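PDB 2FB0: conserved hypothetical protein from Bacteroides thetaiotaomicron, which is of unknown function but is possibly an oxidoreductase related to antibiotic biosynthesis monooxygenases. Local coordinates for residues A[39-44]-A[57-62]. Residues are numbered along the deposited sequence; the frame is centred on the assembly and turned at random.
Sequences IAYDTF and ETWQNA. With ACT (acetate ion), chain B.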
loop_
_atom_site.group_PDB
_atom_site.type_symbol
_atom_site.label_atom_id
_atom_site.label_comp_id
_atom_site.label_asym_id
_atom_site.label_seq_id
_atom_site.Cartn_x
_atom_site.Cartn_y
_atom_site.Cartn_z
ATOM N N ILE A 39 -3.486 -10.907 -9.753
ATOM C CA ILE A 39 -3.337 -11.717 -8.546
ATOM C C ILE A 39 -3.970 -11.023 -7.333
ATOM O O ILE A 39 -4.675 -11.664 -6.530
ATOM C CB ILE A 39 -1.857 -12.130 -8.355
ATOM C CG1 ILE A 39 -1.522 -13.172 -9.434
ATOM C CG2 ILE A 39 -1.601 -12.661 -6.934
ATOM C CD1 ILE A 39 -0.099 -13.496 -9.564
ATOM N N ALA A 40 -3.771 -9.709 -7.237
ATOM C CA ALA A 40 -4.341 -8.913 -6.152
ATOM C C ALA A 40 -4.522 -7.464 -6.600
ATOM O O ALA A 40 -3.789 -6.969 -7.459
ATOM C CB ALA A 40 -3.442 -8.966 -4.913
ATOM N N TYR A 41 -5.499 -6.788 -6.005
ATOM C CA TYR A 41 -5.774 -5.418 -6.356
ATOM C C TYR A 41 -6.689 -4.874 -5.283
ATOM O O TYR A 41 -7.728 -5.460 -5.010
ATOM C CB TYR A 41 -6.459 -5.370 -7.733
ATOM C CG TYR A 41 -6.380 -4.040 -8.455
ATOM C CD1 TYR A 41 -5.700 -3.926 -9.666
ATOM C CD2 TYR A 41 -6.995 -2.898 -7.930
ATOM C CE1 TYR A 41 -5.646 -2.695 -10.362
ATOM C CE2 TYR A 41 -6.943 -1.668 -8.608
ATOM C CZ TYR A 41 -6.270 -1.576 -9.813
ATOM O OH TYR A 41 -6.208 -0.354 -10.455
ATOM N N ASP A 42 -6.304 -3.760 -4.668
ATOM C CA ASP A 42 -7.174 -3.118 -3.687
ATOM C C ASP A 42 -6.848 -1.638 -3.558
ATOM O O ASP A 42 -5.745 -1.207 -3.877
ATOM C CB ASP A 42 -7.084 -3.816 -2.309
ATOM C CG ASP A 42 -8.302 -3.544 -1.419
ATOM O OD1 ASP A 42 -9.301 -2.954 -1.898
ATOM O OD2 ASP A 42 -8.271 -3.937 -0.226
ATOM N N THR A 43 -7.822 -0.884 -3.071
ATOM C CA THR A 43 -7.685 0.539 -2.790
ATOM C C THR A 43 -7.545 0.730 -1.284
ATOM O O THR A 43 -8.312 0.145 -0.529
ATOM C CB THR A 43 -8.933 1.279 -3.328
ATOM O OG1 THR A 43 -9.060 0.986 -4.727
ATOM C CG2 THR A 43 -8.830 2.788 -3.100
ATOM N N PHE A 44 -6.559 1.527 -0.865
ATOM C CA PHE A 44 -6.256 1.771 0.541
ATOM C C PHE A 44 -6.156 3.273 0.797
ATOM O O PHE A 44 -5.413 3.970 0.101
ATOM C CB PHE A 44 -4.890 1.178 0.925
ATOM C CG PHE A 44 -4.801 -0.312 0.810
ATOM C CD1 PHE A 44 -5.000 -1.124 1.935
ATOM C CD2 PHE A 44 -4.485 -0.911 -0.405
ATOM C CE1 PHE A 44 -4.908 -2.516 1.833
ATOM C CE2 PHE A 44 -4.389 -2.309 -0.507
ATOM C CZ PHE A 44 -4.602 -3.105 0.625
ATOM N N GLU A 57 -1.323 -3.432 -6.190
ATOM C CA GLU A 57 -1.680 -4.419 -7.199
ATOM C C GLU A 57 -0.614 -5.479 -7.272
ATOM O O GLU A 57 0.552 -5.192 -7.068
ATOM C CB GLU A 57 -1.807 -3.765 -8.581
ATOM C CG GLU A 57 -2.570 -2.459 -8.543
ATOM C CD GLU A 57 -2.552 -1.701 -9.848
ATOM O OE1 GLU A 57 -2.391 -2.316 -10.921
ATOM O OE2 GLU A 57 -2.724 -0.470 -9.782
ATOM N N THR A 58 -1.023 -6.704 -7.593
ATOM C CA THR A 58 -0.075 -7.742 -7.957
ATOM C C THR A 58 -0.518 -8.373 -9.267
ATOM O O THR A 58 -1.669 -8.800 -9.408
ATOM C CB THR A 58 0.039 -8.820 -6.870
ATOM O OG1 THR A 58 0.272 -8.180 -5.617
ATOM C CG2 THR A 58 1.187 -9.804 -7.176
ATOM N N TRP A 59 0.414 -8.421 -10.212
ATOM C CA TRP A 59 0.166 -8.947 -11.544
ATOM C C TRP A 59 1.012 -10.182 -11.754
ATOM O O TRP A 59 2.154 -10.242 -11.298
ATOM C CB TRP A 59 0.432 -7.877 -12.620
ATOM C CG TRP A 59 -0.623 -6.827 -12.516
ATOM C CD1 TRP A 59 -0.559 -5.659 -11.802
ATOM C CD2 TRP A 59 -1.944 -6.899 -13.052
ATOM N NE1 TRP A 59 -1.763 -4.991 -11.882
ATOM C CE2 TRP A 59 -2.627 -5.732 -12.644
ATOM C CE3 TRP A 59 -2.619 -7.839 -13.849
ATOM C CZ2 TRP A 59 -3.946 -5.473 -13.015
ATOM C CZ3 TRP A 59 -3.929 -7.580 -14.214
ATOM C CH2 TRP A 59 -4.581 -6.411 -13.790
ATOM N N GLN A 60 0.431 -11.179 -12.420
ATOM C CA GLN A 60 1.120 -12.454 -12.625
ATOM C C GLN A 60 2.445 -12.297 -13.348
ATOM O O GLN A 60 3.420 -12.979 -13.031
ATOM C CB GLN A 60 0.237 -13.446 -13.390
ATOM C CG GLN A 60 0.824 -14.863 -13.355
ATOM C CD GLN A 60 -0.052 -15.889 -14.028
ATOM O OE1 GLN A 60 -1.284 -15.838 -13.932
ATOM N NE2 GLN A 60 0.579 -16.826 -14.731
ATOM N N ASN A 61 2.463 -11.401 -14.330
ATOM C CA ASN A 61 3.649 -11.122 -15.122
ATOM C C ASN A 61 3.460 -9.832 -15.916
ATOM O O ASN A 61 2.383 -9.201 -15.875
ATOM C CB ASN A 61 3.964 -12.297 -16.073
ATOM C CG ASN A 61 2.781 -12.681 -16.936
ATOM O OD1 ASN A 61 2.272 -11.865 -17.705
ATOM N ND2 ASN A 61 2.326 -13.929 -16.812
ATOM N N ALA A 62 4.513 -9.457 -16.636
ATOM C CA ALA A 62 4.531 -8.227 -17.434
ATOM C C ALA A 62 3.492 -8.207 -18.544
ATOM O O ALA A 62 2.953 -7.143 -18.875
ATOM C CB ALA A 62 5.940 -7.978 -18.008
HETATM C C ACT B . -3.401 0.198 -12.660
HETATM O O ACT B . -4.542 -0.326 -12.699
HETATM O OXT ACT B . -2.475 -0.378 -13.292
HETATM C CH3 ACT B . -3.146 1.464 -11.919
#
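Ala40 and Thr58 form an antiparallel hydrogen-bonded pair, and three backbone bonds join the strands here. Thr58 N gives to Ala40 O at 2.8 Å. Thr58 O takes two donors, Ile39 N at 2.8 Å and Ala40 N at 3.2 Å. The Ala40 bond is the straighter of these two. Two residues thus face one, which makes a classic beta bulge. Beyond it, CD1 of Ile39 rests against CA of Gln60 (3.5 Å). The hydroxyl of Thr58 meets only the methyl of Ala40 across the pair; its polar partner is Arg6.

On the other face of the sheet, Tyr41 and Glu57 form the non-hydrogen-bonded pair. Their side chains run side by side and point the same way. CG of Tyr41 is anti to the backbone N (chi1 -160°), while CG of Glu57 stands beside its own N. CG of Glu57 sits over the Tyr41 ring, 3.8 Å from its centre, as a CH-pi contact. The carboxylate stacks on the ring near CE1, the two planes 26° apart. Trp59 NE1 fixes this carboxylate with a nearly straight bond to Glu57 OE1 (2.9 Å, 171°). Glu57 OE1 accepts through its anti lone pair, the one away from OE2, and lies almost in the indole plane. CZ2 of Trp59 also touches the Tyr41 ring edge at CD1. Tyr41 OH gives its hydrogen to O of an acetate ion, 2.8 Å away, probably from the crystallisation liquor.

Helix 18-32 packs on Tyr41. Asp42 is satisfied by Arg49, Ser46 and Thr48 of the second subunit. The contact belongs to the hairpin of strands 38-46 and 52-59, in the antiparallel sheet of a dimeric alpha-beta barrel fold. Tyr41 OH and His68 NE2 bond the acetate and the Glu57 carboxylate lies against it, consistent with a ligand pocket; Trp59 holds Glu57 from the second shell.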